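PDB 3U52: phenol hydroxylase component phL from Pseudomonas stutzeri, which probably serves as the non-catalytic, all-helical beta subunit of a multicomponent bacterial monooxygenase that hydroxylates phenol. Local coordinates for residues D[123-128]-D[183-188]; D[193-198]-D[298-303]. All blocks are in the same frame, centred on the assembly; numbering follows the deposited sequence.

Contact 1 (D[123-128]-D[183-188])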
loop_
_atom_site.group_PDB
_atom_site.type_symbol
_atom_site.label_atom_id
_atom_site.label_comp_id
_atom_site.label_asym_id
_atom_site.label_seq_id
_atom_site.Cartn_x
_atom_site.Cartn_y
_atom_site.Cartn_z
ATOM N N LEU D 123 -7.872 -20.138 36.902
ATOM C CA LEU D 123 -7.418 -19.524 35.629
ATOM C C LEU D 123 -7.744 -18.038 35.536
ATOM O O LEU D 123 -6.857 -17.208 35.352
ATOM C CB LEU D 123 -8.013 -20.273 34.413
ATOM C CG LEU D 123 -7.513 -19.766 33.038
ATOM C CD1 LEU D 123 -6.001 -19.960 32.951
ATOM C CD2 LEU D 123 -8.211 -20.490 31.923
ATOM N N VAL D 124 -9.008 -17.681 35.674
ATOM C CA VAL D 124 -9.398 -16.302 35.423
ATOM C C VAL D 124 -8.674 -15.247 36.296
ATOM O O VAL D 124 -8.360 -14.170 35.772
ATOM C CB VAL D 124 -10.963 -16.131 35.343
ATOM C CG1 VAL D 124 -11.354 -14.684 35.222
ATOM C CG2 VAL D 124 -11.515 -16.957 34.140
ATOM N N PRO D 125 -8.401 -15.528 37.613
ATOM C CA PRO D 125 -7.757 -14.444 38.385
ATOM C C PRO D 125 -6.334 -14.056 37.936
ATOM O O PRO D 125 -5.843 -12.989 38.303
ATOM C CB PRO D 125 -7.811 -14.937 39.847
ATOM C CG PRO D 125 -8.929 -16.006 39.860
ATOM C CD PRO D 125 -8.764 -16.663 38.468
ATOM N N LEU D 126 -5.703 -14.882 37.111
ATOM C CA LEU D 126 -4.496 -14.498 36.422
ATOM C C LEU D 126 -4.606 -13.187 35.620
ATOM O O LEU D 126 -3.580 -12.587 35.350
ATOM C CB LEU D 126 -4.009 -15.622 35.488
ATOM C CG LEU D 126 -3.629 -16.974 36.121
ATOM C CD1 LEU D 126 -3.093 -17.920 35.031
ATOM C CD2 LEU D 126 -2.567 -16.744 37.157
ATOM N N ARG D 127 -5.812 -12.738 35.236
ATOM C CA ARG D 127 -5.910 -11.396 34.644
ATOM C C ARG D 127 -5.359 -10.302 35.532
ATOM O O ARG D 127 -4.942 -9.251 35.038
ATOM C CB ARG D 127 -7.343 -11.023 34.273
ATOM C CG ARG D 127 -8.372 -11.112 35.380
ATOM C CD ARG D 127 -9.750 -10.749 34.859
ATOM N NE ARG D 127 -10.674 -10.726 35.977
ATOM C CZ ARG D 127 -11.498 -9.725 36.282
ATOM N NH1 ARG D 127 -11.603 -8.658 35.497
ATOM N NH2 ARG D 127 -12.278 -9.841 37.352
ATOM N N HIS D 128 -5.412 -10.514 36.857
ATOM C CA HIS D 128 -4.915 -9.496 37.801
ATOM C C HIS D 128 -3.382 -9.461 37.824
ATOM O O HIS D 128 -2.718 -8.418 37.990
ATOM C CB HIS D 128 -5.506 -9.774 39.190
ATOM C CG HIS D 128 -7.004 -9.834 39.215
ATOM N ND1 HIS D 128 -7.810 -8.754 38.914
ATOM C CD2 HIS D 128 -7.844 -10.855 39.509
ATOM C CE1 HIS D 128 -9.077 -9.103 39.053
ATOM N NE2 HIS D 128 -9.117 -10.373 39.413
ATOM N N ASP D 183 -17.061 -10.834 38.644
ATOM C CA ASP D 183 -17.274 -10.509 40.076
ATOM C C ASP D 183 -16.823 -11.662 40.980
ATOM O O ASP D 183 -16.103 -11.466 41.953
ATOM C CB ASP D 183 -18.754 -10.179 40.333
ATOM C CG ASP D 183 -19.214 -8.897 39.646
ATOM O OD1 ASP D 183 -18.381 -8.137 39.077
ATOM O OD2 ASP D 183 -20.437 -8.591 39.699
ATOM N N GLU D 184 -17.244 -12.874 40.638
ATOM C CA GLU D 184 -16.952 -14.051 41.432
ATOM C C GLU D 184 -15.456 -14.320 41.502
ATOM O O GLU D 184 -14.920 -14.592 42.579
ATOM C CB GLU D 184 -17.701 -15.251 40.850
ATOM C CG GLU D 184 -17.306 -16.584 41.454
ATOM C CD GLU D 184 -18.175 -17.749 40.975
ATOM O OE1 GLU D 184 -19.231 -17.501 40.343
ATOM O OE2 GLU D 184 -17.784 -18.913 41.227
ATOM N N SER D 185 -14.795 -14.261 40.340
ATOM C CA SER D 185 -13.374 -14.545 40.205
ATOM C C SER D 185 -12.553 -13.497 40.905
ATOM O O SER D 185 -11.578 -13.826 41.523
ATOM C CB SER D 185 -12.978 -14.605 38.731
ATOM O OG SER D 185 -11.712 -15.197 38.603
ATOM N N LYS D 186 -12.944 -12.235 40.812
ATOM C CA LYS D 186 -12.271 -11.198 41.580
ATOM C C LYS D 186 -12.348 -11.439 43.098
ATOM O O LYS D 186 -11.391 -11.185 43.790
ATOM C CB LYS D 186 -12.790 -9.822 41.267
ATOM C CG LYS D 186 -11.854 -8.709 41.745
ATOM C CD LYS D 186 -12.068 -7.555 40.808
ATOM C CE LYS D 186 -11.264 -6.334 41.163
ATOM N NZ LYS D 186 -11.873 -5.176 40.394
ATOM N N ALA D 187 -13.470 -11.953 43.582
ATOM C CA ALA D 187 -13.624 -12.286 44.985
ATOM C C ALA D 187 -12.617 -13.350 45.394
ATOM O O ALA D 187 -12.071 -13.247 46.474
ATOM C CB ALA D 187 -15.050 -12.704 45.294
ATOM N N TYR D 188 -12.308 -14.327 44.527
ATOM C CA TYR D 188 -11.205 -15.293 44.813
ATOM C C TYR D 188 -9.820 -14.600 44.971
ATOM O O TYR D 188 -9.089 -14.840 45.923
ATOM C CB TYR D 188 -11.127 -16.419 43.750
ATOM C CG TYR D 188 -12.373 -17.273 43.648
ATOM C CD1 TYR D 188 -13.024 -17.457 42.436
ATOM C CD2 TYR D 188 -12.909 -17.880 44.783
ATOM C CE1 TYR D 188 -14.175 -18.234 42.341
ATOM C CE2 TYR D 188 -14.050 -18.654 44.716
ATOM C CZ TYR D 188 -14.688 -18.814 43.490
ATOM O OH TYR D 188 -15.831 -19.567 43.448
#
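Lys-186 lies against Arg-127 and His-128, and its side chain crosses both at about a right angle. CG sits anti to the backbone N (chi1 -164°), and the chain stays extended beyond it. CB of Lys-186 meets NH2 of Arg-127 at 3.9 Å. CG of Lys-186 comes to CE1 of His-128, also at 3.9 Å. CD of Lys-186 touches the same His-128 CE1 at 3.8 Å, and CE of Lys-186 passes it at 4.1 Å. The tip goes further: NZ makes two hydrogen bonds to the backbone of a neighbouring chain of another protein. An acidic side chain of that other chain pairs with Arg-127 NH2 in a salt bridge, and His-128 ND1 is hydrogen-bonded to its backbone. NH2 of Arg-127 and NZ of Lys-186 are 5.6 Å apart, and the acidic partner would probably offset part of their like charge. His-128 CE1 stands 3.5 Å above the guanidinium plane of Arg-127, offset toward its rim. The imidazole also stacks on Trp-189. In the helical bundle of this hydroxylase family, residues 123-126 form a type I beta turn joining helix 113-122 to helix 126-143. Helix 180-191 packs on that turn. OG of Ser-185 lies 3.2 Å from CG of Pro-125 and 3.4 Å from CG1 of Val-124. The hydroxyl is satisfied by the carbonyl oxygen of Leu-120, near the end of helix 113-122.

Contact 2 (D[193-198]-D[298-303])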
loop_
_atom_site.group_PDB
_atom_site.type_symbol
_atom_site.label_atom_id
_atom_site.label_comp_id
_atom_site.label_asym_id
_atom_site.label_seq_id
_atom_site.Cartn_x
_atom_site.Cartn_y
_atom_site.Cartn_z
ATOM N N GLU D 193 -7.576 -17.645 50.253
ATOM C CA GLU D 193 -6.211 -17.770 50.762
ATOM C C GLU D 193 -5.221 -18.282 49.704
ATOM O O GLU D 193 -4.059 -17.941 49.749
ATOM C CB GLU D 193 -6.187 -18.640 52.043
ATOM C CG GLU D 193 -6.734 -20.074 51.807
ATOM C CD GLU D 193 -6.695 -20.951 53.072
ATOM O OE1 GLU D 193 -5.806 -21.846 53.147
ATOM O OE2 GLU D 193 -7.542 -20.724 53.981
ATOM N N MET D 194 -5.701 -19.086 48.764
ATOM C CA MET D 194 -4.914 -19.644 47.666
ATOM C C MET D 194 -4.228 -18.535 46.858
ATOM O O MET D 194 -3.081 -18.724 46.420
ATOM C CB MET D 194 -5.849 -20.397 46.723
ATOM C CG MET D 194 -5.201 -21.489 45.845
ATOM S SD MET D 194 -6.189 -21.709 44.321
ATOM C CE MET D 194 -5.350 -20.480 43.349
ATOM N N TRP D 195 -4.918 -17.394 46.649
ATOM C CA TRP D 195 -4.364 -16.288 45.836
ATOM C C TRP D 195 -3.532 -15.294 46.611
ATOM O O TRP D 195 -2.900 -14.406 45.997
ATOM C CB TRP D 195 -5.463 -15.539 45.044
ATOM C CG TRP D 195 -5.934 -16.387 43.964
ATOM C CD1 TRP D 195 -7.046 -17.172 43.965
ATOM C CD2 TRP D 195 -5.256 -16.636 42.720
ATOM N NE1 TRP D 195 -7.124 -17.884 42.763
ATOM C CE2 TRP D 195 -6.027 -17.581 41.999
ATOM C CE3 TRP D 195 -4.074 -16.143 42.146
ATOM C CZ2 TRP D 195 -5.645 -18.058 40.732
ATOM C CZ3 TRP D 195 -3.695 -16.604 40.888
ATOM C CH2 TRP D 195 -4.492 -17.545 40.188
ATOM N N GLN D 196 -3.556 -15.368 47.952
ATOM C CA GLN D 196 -2.939 -14.269 48.714
ATOM C C GLN D 196 -1.425 -14.145 48.548
ATOM O O GLN D 196 -0.923 -13.037 48.440
ATOM C CB GLN D 196 -3.411 -14.190 50.183
ATOM C CG GLN D 196 -4.916 -13.973 50.287
ATOM C CD GLN D 196 -5.478 -13.017 49.202
ATOM O OE1 GLN D 196 -5.166 -11.827 49.174
ATOM N NE2 GLN D 196 -6.334 -13.552 48.330
ATOM N N PRO D 197 -0.686 -15.265 48.509
ATOM C CA PRO D 197 0.748 -15.118 48.253
ATOM C C PRO D 197 1.022 -14.454 46.881
ATOM O O PRO D 197 1.958 -13.648 46.746
ATOM C CB PRO D 197 1.246 -16.552 48.253
ATOM C CG PRO D 197 0.274 -17.268 49.223
ATOM C CD PRO D 197 -1.047 -16.656 48.816
ATOM N N MET D 198 0.206 -14.777 45.888
ATOM C CA MET D 198 0.432 -14.159 44.553
ATOM C C MET D 198 0.093 -12.688 44.593
ATOM O O MET D 198 0.847 -11.855 44.118
ATOM C CB MET D 198 -0.332 -14.879 43.473
ATOM C CG MET D 198 -0.210 -14.193 42.088
ATOM S SD MET D 198 1.439 -14.391 41.339
ATOM C CE MET D 198 1.259 -15.996 40.576
ATOM N N LYS D 298 3.021 -21.792 44.478
ATOM C CA LYS D 298 2.815 -23.072 45.184
ATOM C C LYS D 298 1.324 -23.398 45.490
ATOM O O LYS D 298 0.854 -24.488 45.152
ATOM C CB LYS D 298 3.727 -23.118 46.439
ATOM C CG LYS D 298 3.782 -24.408 47.272
ATOM C CD LYS D 298 5.184 -24.439 48.002
ATOM C CE LYS D 298 5.085 -24.619 49.512
ATOM N NZ LYS D 298 4.517 -25.975 49.880
ATOM N N PRO D 299 0.567 -22.461 46.099
ATOM C CA PRO D 299 -0.851 -22.838 46.318
ATOM C C PRO D 299 -1.673 -23.127 45.042
ATOM O O PRO D 299 -2.645 -23.912 45.079
ATOM C CB PRO D 299 -1.446 -21.636 47.063
ATOM C CG PRO D 299 -0.391 -20.656 47.238
ATOM C CD PRO D 299 0.886 -21.119 46.606
ATOM N N LEU D 300 -1.309 -22.483 43.926
ATOM C CA LEU D 300 -1.940 -22.776 42.658
ATOM C C LEU D 300 -1.572 -24.172 42.163
ATOM O O LEU D 300 -2.431 -24.906 41.684
ATOM C CB LEU D 300 -1.577 -21.708 41.611
ATOM C CG LEU D 300 -2.189 -21.801 40.201
ATOM C CD1 LEU D 300 -3.734 -21.552 40.231
ATOM C CD2 LEU D 300 -1.509 -20.818 39.247
ATOM N N ALA D 301 -0.295 -24.526 42.222
ATOM C CA ALA D 301 0.103 -25.861 41.774
ATOM C C ALA D 301 -0.604 -26.895 42.658
ATOM O O ALA D 301 -1.163 -27.851 42.136
ATOM C CB ALA D 301 1.620 -26.048 41.794
ATOM N N GLU D 302 -0.650 -26.648 43.974
ATOM C CA GLU D 302 -1.207 -27.613 44.929
ATOM C C GLU D 302 -2.701 -27.862 44.698
ATOM O O GLU D 302 -3.208 -28.950 44.966
ATOM C CB GLU D 302 -0.967 -27.150 46.376
ATOM C CG GLU D 302 0.476 -27.375 46.853
ATOM C CD GLU D 302 0.810 -26.772 48.237
ATOM O OE1 GLU D 302 1.869 -27.177 48.779
ATOM O OE2 GLU D 302 0.065 -25.900 48.782
ATOM N N ALA D 303 -3.395 -26.833 44.214
ATOM C CA ALA D 303 -4.842 -26.877 44.034
ATOM C C ALA D 303 -5.237 -27.466 42.680
ATOM O O ALA D 303 -6.415 -27.526 42.353
ATOM C CB ALA D 303 -5.425 -25.490 44.208
#
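Met-194 and Pro-299 bring the two backbones closest, with their CA atoms 5.3 Å apart. Residues 193-195 follow helical phi and psi but without the usual i to i+4 pairing, and helix 196-205 comes next. On the other side, helix 276-302 kinks at Pro-299, which has no N-H to give; the N of Leu-300 also makes no bond to the preceding turn. The helix ends near Ala-303, whose N makes weak bonds to the carbonyls of Pro-299 and Leu-300. CB of Pro-299 is directed toward residues 193-198. It lies 3.4 Å from O of Met-194, and CG of Pro-299 is as near to that oxygen. Pro-197 adds a second proline. The two rings run alongside one another in opposite senses, CG of Pro-197 to CG of Pro-299 at 4.0 Å.

The Met-194 side chain leaves with CG anti to the backbone N (chi1 -157°). SD of Met-194 lies 3.9 Å from CB of Ala-303. The turn at chi3 (89°) then brings the methyl toward Leu-300, where CE of Met-194 meets CD1 of Leu-300 at 3.7 Å. The same CE stands 3.1 Å above the Trp-195 ring plane, offset toward the rim. CD1 of Leu-300 also reaches CZ2 of Trp-195, at 4.0 Å. With an alanine here in place of Met-194, SD and CE are gone, which is likely to leave a gap between Leu-300, Ala-303 and the indole. Leu-122 lies against Met-194, Leu-300 and Ala-303, so helix 113-122 and helix 276-302 meet the residues leading into helix 196-205. NE1 of the indole bonds to the carbonyl of Arg-121. Side chain to side chain, the contact is carbon and sulfur only, so it probably rests on apolar packing and not on charge.

Contacts 1 and 2 have centres about 13 Å apart, on the same side of the chain's centre. They follow each other in sequence: helix 180-191 of contact 1 leads into helix 196-205 of contact 2. Trp-195 joins them directly. CE2 of Trp-195 lies 3.8 Å from CB of Pro-125, and CH2 of Trp-195 lies 3.7 Å from CD2 of Leu-126. Leu-126 and Leu-300 both touch Val-230 of helix 211-240, the helix that supplies Tyr-227 and Asp-232 to a xenon pocket. The side chain of His-128 is about 8 Å from a bound xenon, and that of Leu-300 about 13 Å. Neither contact belongs to the pocket of Tyr-227, Asp-232 and Tyr-257.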